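Local structure of UTP--glucose-1-phosphate uridylyltransferase (Acinetobacter baumannii, 6IKX) at residues Q140-R145 with E247-Q252; S153-I158 with T243-A248. The protein catalyses the transfer of a uridylyl group from UTP to alpha-D-glucose 1-phosphate, giving UDP-glucose and diphosphate. The protein carries 1 engineered substitution. All coordinates share one frame; numbering follows the deposited sequence.

Interaction 1 of 2, residues Q140-R145 with E247-Q252; sequences QNDLSR and EAYRMQ. With SO4 (sulfate ion), chain I.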
loop_
_atom_site.group_PDB
_atom_site.type_symbol
_atom_site.label_atom_id
_atom_site.label_comp_id
_atom_site.label_asym_id
_atom_site.label_seq_id
_atom_site.Cartn_x
_atom_site.Cartn_y
_atom_site.Cartn_z
ATOM N N GLN A 140 37.546 -8.748 1.432
ATOM C CA GLN A 140 36.941 -8.657 2.794
ATOM C C GLN A 140 36.411 -7.230 2.991
ATOM O O GLN A 140 37.231 -6.279 3.016
ATOM C CB GLN A 140 37.916 -9.035 3.921
ATOM C CG GLN A 140 37.229 -9.078 5.290
ATOM C CD GLN A 140 38.119 -9.246 6.503
ATOM O OE1 GLN A 140 37.635 -9.301 7.641
ATOM N NE2 GLN A 140 39.428 -9.310 6.284
ATOM N N ASN A 141 35.091 -7.070 3.121
ATOM C CA ASN A 141 34.468 -5.715 3.147
ATOM C C ASN A 141 34.894 -5.019 4.447
ATOM O O ASN A 141 35.271 -5.725 5.410
ATOM C CB ASN A 141 32.971 -5.757 2.807
ATOM C CG ASN A 141 32.058 -6.284 3.880
ATOM O OD1 ASN A 141 32.384 -6.257 5.067
ATOM N ND2 ASN A 141 30.874 -6.717 3.462
ATOM N N ASP A 142 34.955 -3.686 4.414
ATOM C CA ASP A 142 35.237 -2.813 5.583
ATOM C C ASP A 142 34.318 -3.148 6.770
ATOM O O ASP A 142 34.777 -3.039 7.902
ATOM C CB ASP A 142 35.089 -1.336 5.226
ATOM C CG ASP A 142 36.153 -0.810 4.279
ATOM O OD1 ASP A 142 37.343 -0.979 4.592
ATOM O OD2 ASP A 142 35.775 -0.197 3.245
ATOM N N LEU A 143 33.048 -3.488 6.578
ATOM C CA LEU A 143 32.168 -3.707 7.758
ATOM C C LEU A 143 32.683 -4.910 8.555
ATOM O O LEU A 143 32.589 -4.896 9.797
ATOM C CB LEU A 143 30.715 -3.938 7.360
ATOM C CG LEU A 143 29.816 -4.197 8.571
ATOM C CD1 LEU A 143 29.749 -2.983 9.475
ATOM C CD2 LEU A 143 28.424 -4.606 8.142
ATOM N N SER A 144 33.159 -5.936 7.857
ATOM C CA SER A 144 33.679 -7.178 8.474
ATOM C C SER A 144 35.005 -6.864 9.175
ATOM O O SER A 144 35.168 -7.246 10.349
ATOM C CB SER A 144 33.786 -8.249 7.438
ATOM O OG SER A 144 34.978 -8.981 7.591
ATOM N N ARG A 145 35.921 -6.170 8.497
ATOM C CA ARG A 145 37.181 -5.717 9.133
ATOM C C ARG A 145 36.841 -4.998 10.432
ATOM O O ARG A 145 37.435 -5.317 11.465
ATOM C CB ARG A 145 37.929 -4.721 8.257
ATOM C CG ARG A 145 38.850 -5.381 7.254
ATOM C CD ARG A 145 39.084 -4.394 6.148
ATOM N NE ARG A 145 39.072 -5.131 4.917
ATOM C CZ ARG A 145 40.123 -5.731 4.407
ATOM N NH1 ARG A 145 41.285 -5.657 5.025
ATOM N NH2 ARG A 145 40.007 -6.402 3.277
ATOM N N GLU A 247 36.832 4.158 18.874
ATOM C CA GLU A 247 37.885 4.194 17.846
ATOM C C GLU A 247 37.266 4.539 16.494
ATOM O O GLU A 247 36.090 4.220 16.217
ATOM C CB GLU A 247 38.576 2.849 17.720
ATOM C CG GLU A 247 39.274 2.406 18.984
ATOM C CD GLU A 247 39.965 1.067 18.834
ATOM O OE1 GLU A 247 39.633 0.317 17.885
ATOM O OE2 GLU A 247 40.856 0.800 19.628
ATOM N N ALA A 248 38.069 5.182 15.685
ATOM C CA ALA A 248 37.779 5.519 14.292
ATOM C C ALA A 248 38.501 4.478 13.442
ATOM O O ALA A 248 39.715 4.295 13.621
ATOM C CB ALA A 248 38.218 6.938 14.049
ATOM N N TYR A 249 37.724 3.742 12.652
ATOM C CA TYR A 249 38.157 2.673 11.729
ATOM C C TYR A 249 38.139 3.274 10.328
ATOM O O TYR A 249 37.059 3.696 9.877
ATOM C CB TYR A 249 37.242 1.435 11.796
ATOM C CG TYR A 249 37.468 0.527 10.615
ATOM C CD1 TYR A 249 38.529 -0.358 10.577
ATOM C CD2 TYR A 249 36.715 0.688 9.463
ATOM C CE1 TYR A 249 38.781 -1.124 9.451
ATOM C CE2 TYR A 249 36.980 -0.036 8.319
ATOM C CZ TYR A 249 38.007 -0.954 8.314
ATOM O OH TYR A 249 38.219 -1.669 7.178
ATOM N N ARG A 250 39.291 3.290 9.664
ATOM C CA ARG A 250 39.448 3.917 8.338
ATOM C C ARG A 250 39.287 2.849 7.265
ATOM O O ARG A 250 40.120 1.921 7.190
ATOM C CB ARG A 250 40.808 4.602 8.173
ATOM C CG ARG A 250 40.988 5.351 6.855
ATOM C CD ARG A 250 42.439 5.745 6.721
ATOM N NE ARG A 250 42.798 6.482 5.511
ATOM C CZ ARG A 250 44.028 6.919 5.256
ATOM N NH1 ARG A 250 45.005 6.680 6.112
ATOM N NH2 ARG A 250 44.289 7.583 4.152
ATOM N N MET A 251 38.277 3.065 6.438
ATOM C CA MET A 251 37.933 2.256 5.263
ATOM C C MET A 251 39.183 1.923 4.456
ATOM O O MET A 251 40.082 2.770 4.334
ATOM C CB MET A 251 37.024 3.059 4.340
ATOM C CG MET A 251 35.640 3.189 4.852
ATOM S SD MET A 251 34.687 4.111 3.674
ATOM C CE MET A 251 34.586 2.965 2.298
ATOM N N GLN A 252 39.122 0.773 3.803
ATOM C CA GLN A 252 40.037 0.386 2.708
ATOM C C GLN A 252 39.271 0.532 1.379
ATOM O O GLN A 252 39.936 0.626 0.359
ATOM C CB GLN A 252 40.631 -0.978 3.109
ATOM C CG GLN A 252 40.799 -1.986 1.995
ATOM C CD GLN A 252 39.475 -2.619 1.704
ATOM O OE1 GLN A 252 38.718 -2.918 2.626
ATOM N NE2 GLN A 252 39.196 -2.789 0.423
HETATM S S SO4 I . 44.482 -6.967 2.629
HETATM O O1 SO4 I . 43.381 -7.660 3.244
HETATM O O2 SO4 I . 45.404 -7.934 2.100
HETATM O O3 SO4 I . 45.152 -6.166 3.618
HETATM O O4 SO4 I . 44.005 -6.120 1.559
#

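Interaction 2 of 2, residues S153-I158 with T243-A248; sequences SQAAQI and TDTVEA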
loop_
_atom_site.group_PDB
_atom_site.type_symbol
_atom_site.label_atom_id
_atom_site.label_comp_id
_atom_site.label_asym_id
_atom_site.label_seq_id
_atom_site.Cartn_x
_atom_site.Cartn_y
_atom_site.Cartn_z
ATOM N N SER A 153 38.783 -5.499 20.266
ATOM C CA SER A 153 39.042 -4.304 21.134
ATOM C C SER A 153 37.945 -4.093 22.193
ATOM O O SER A 153 38.230 -3.476 23.231
ATOM C CB SER A 153 39.192 -3.043 20.313
ATOM O OG SER A 153 37.915 -2.446 20.071
ATOM N N GLN A 154 36.704 -4.469 21.902
ATOM C CA GLN A 154 35.527 -4.122 22.747
ATOM C C GLN A 154 35.411 -2.593 22.850
ATOM O O GLN A 154 34.809 -2.111 23.836
ATOM C CB GLN A 154 35.677 -4.830 24.100
ATOM C CG GLN A 154 34.403 -5.486 24.632
ATOM C CD GLN A 154 33.746 -6.515 23.738
ATOM O OE1 GLN A 154 32.602 -6.895 23.985
ATOM N NE2 GLN A 154 34.440 -6.992 22.707
ATOM N N ALA A 155 35.955 -1.869 21.858
ATOM C CA ALA A 155 35.831 -0.405 21.655
ATOM C C ALA A 155 34.868 -0.124 20.492
ATOM O O ALA A 155 35.027 -0.749 19.414
ATOM C CB ALA A 155 37.177 0.197 21.331
ATOM N N ALA A 156 33.947 0.821 20.670
ATOM C CA ALA A 156 32.972 1.189 19.621
ATOM C C ALA A 156 33.775 1.630 18.393
ATOM O O ALA A 156 34.895 2.120 18.568
ATOM C CB ALA A 156 32.015 2.241 20.102
ATOM N N GLN A 157 33.244 1.351 17.212
ATOM C CA GLN A 157 33.878 1.660 15.913
ATOM C C GLN A 157 32.975 2.648 15.168
ATOM O O GLN A 157 31.722 2.450 15.136
ATOM C CB GLN A 157 34.135 0.363 15.135
ATOM C CG GLN A 157 34.966 -0.674 15.902
ATOM C CD GLN A 157 36.414 -0.275 16.128
ATOM O OE1 GLN A 157 37.146 0.095 15.193
ATOM N NE2 GLN A 157 36.841 -0.331 17.390
ATOM N N ILE A 158 33.591 3.708 14.658
ATOM C CA ILE A 158 32.992 4.681 13.704
ATOM C C ILE A 158 33.792 4.585 12.402
ATOM O O ILE A 158 35.005 4.885 12.391
ATOM C CB ILE A 158 32.961 6.099 14.295
ATOM C CG1 ILE A 158 31.846 6.282 15.323
ATOM C CG2 ILE A 158 32.829 7.133 13.207
ATOM C CD1 ILE A 158 32.031 5.553 16.618
ATOM N N THR A 243 32.882 6.276 29.734
ATOM C CA THR A 243 33.157 4.956 30.359
ATOM C C THR A 243 33.858 4.027 29.362
ATOM O O THR A 243 34.139 2.863 29.742
ATOM C CB THR A 243 31.866 4.334 30.914
ATOM O OG1 THR A 243 30.950 4.169 29.825
ATOM C CG2 THR A 243 31.241 5.161 32.018
ATOM N N ASP A 244 34.126 4.470 28.132
ATOM C CA ASP A 244 34.510 3.511 27.073
ATOM C C ASP A 244 35.434 4.204 26.080
ATOM O O ASP A 244 35.374 5.421 25.933
ATOM C CB ASP A 244 33.282 2.841 26.440
ATOM C CG ASP A 244 32.455 1.926 27.353
ATOM O OD1 ASP A 244 31.695 2.442 28.182
ATOM O OD2 ASP A 244 32.534 0.693 27.210
ATOM N N THR A 245 36.356 3.433 25.527
ATOM C CA THR A 245 37.140 3.797 24.334
ATOM C C THR A 245 36.162 3.771 23.163
ATOM O O THR A 245 35.236 2.937 23.163
ATOM C CB THR A 245 38.323 2.841 24.107
ATOM O OG1 THR A 245 39.032 2.773 25.345
ATOM C CG2 THR A 245 39.233 3.275 22.974
ATOM N N VAL A 246 36.350 4.715 22.255
ATOM C CA VAL A 246 35.685 4.802 20.938
ATOM C C VAL A 246 36.828 4.956 19.925
ATOM O O VAL A 246 37.728 5.746 20.164
ATOM C CB VAL A 246 34.699 5.983 20.953
ATOM C CG1 VAL A 246 33.780 5.995 19.741
ATOM C CG2 VAL A 246 33.891 5.985 22.242
ATOM N N GLU A 247 36.832 4.158 18.874
ATOM C CA GLU A 247 37.885 4.194 17.846
ATOM C C GLU A 247 37.266 4.539 16.494
ATOM O O GLU A 247 36.090 4.220 16.217
ATOM C CB GLU A 247 38.576 2.849 17.720
ATOM C CG GLU A 247 39.274 2.406 18.984
ATOM C CD GLU A 247 39.965 1.067 18.834
ATOM O OE1 GLU A 247 39.633 0.317 17.885
ATOM O OE2 GLU A 247 40.856 0.800 19.628
ATOM N N ALA A 248 38.069 5.182 15.685
ATOM C CA ALA A 248 37.779 5.519 14.292
ATOM C C ALA A 248 38.501 4.478 13.442
ATOM O O ALA A 248 39.715 4.295 13.621
ATOM C CB ALA A 248 38.218 6.938 14.049
#

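Interaction 1 of 2, residues Q140-R145 with E247-Q252
Gln252 lies over one face of the Arg145 guanidinium, its CD offset toward the rim and its OE1 3.2 Å from Arg145 NE at an angle too poor for a hydrogen bond; Gln140 NE2 sits above the centre of the opposite face. At the edge, in plane, are Gln140 O and a sulfate oxygen. In this GT-A-type nucleotidyltransferase the contact joins the first turn of helix 142-153 to the end of strand 246-250. Arg145 grips Gln140 O side-on with two bonds, both close to the guanidinium plane: NH2 (2.8 Å) meets a lone pair of the carbonyl, while NE comes from above the carbonyl plane. NH1 makes a weak bond to the sulfate, probably a crystallisation ion.

The Tyr249 ring is tilted 27° from the guanidinium plane, and its side chain crosses that of Asp142 at about a right angle. Its CG is anti to the backbone N (chi1 165°), and the ring carries its hydroxyl between Asp142 and the Arg145 chain, with OH 3.0 Å from Arg145 CD. Tyr249 OH donates to the anti lone pair of Asp142 OD1 at 2.8 Å. On the syn side, the same oxygen accepts Gln252 N in a nearly straight bond (175°). Gly253 N bonds OD2, so the buried carboxylate is held at both oxygens, probably favouring its charged form. Met251 CE lies 3.5 Å from Asp142 OD2.

Interaction 2 of 2, residues S153-I158 with T243-A248
Gln157 and Glu247 stand side by side and point the same way, the amide and carboxylate planes nearly perpendicular at 83°. They are paired across parallel neighbours, strands 156-162 and 246-250, in the central mixed sheet of the GT-A-type fold. The Gln157 chain bends at the CB-CG bond (chi2 -68°), which brings CD round, and NE2 meets Glu247 OE1 from above the carboxylate plane at 2.9 Å. Gln157 NE2 also donates to Ala155 O at 2.7 Å, so two acceptors fix the amide's rotation, and Ser185 OG bonds its OE1. Arg149 of helix 142-153 forms a salt bridge with Glu247 OE2. This buried carboxylate is thus matched by a positive charge, and Ala155 CB packs against Glu247 CD at 3.8 Å.

On the other face of the sheet, Val246 and Ile158 cross obliquely. Val246 CG1, anti to the backbone N (chi1 -169°), touches Ile158 CD1 at 3.6 Å and lies farther from Ala156 CB. Helix 233-240 covers this face at Ala156 and Val246. The parallel ladder places both backbone groups of Glu247 against strand 156-162: Glu247 N donates to Ala156 O at 2.8 Å, and Ile158 N donates to Glu247 O at 3.0 Å.

Interactions 1 and 2 follow one another along strand 246-250, share Glu247 and Ala248, and have centres about 13 Å apart. Helix 142-153 is followed, after a two-residue turn, by strand 156-162, so the helix start meets the end of strand 246-250 and the next strand pairs with its beginning. The two touch where Tyr249 N lies 3.0 Å from Ile158 O, a probable hydrogen bond that carries the ladder onward, and where Tyr249 CB packs on Gln157 OE1. Interaction 2 borders the UDP-glucose site, unoccupied in this chain: the Ile158 side chain is about 4 Å from that of Val206, a residue that binds UDP-glucose; interaction 1 is farther off, the Met251 side chain about 10 Å from Val206's.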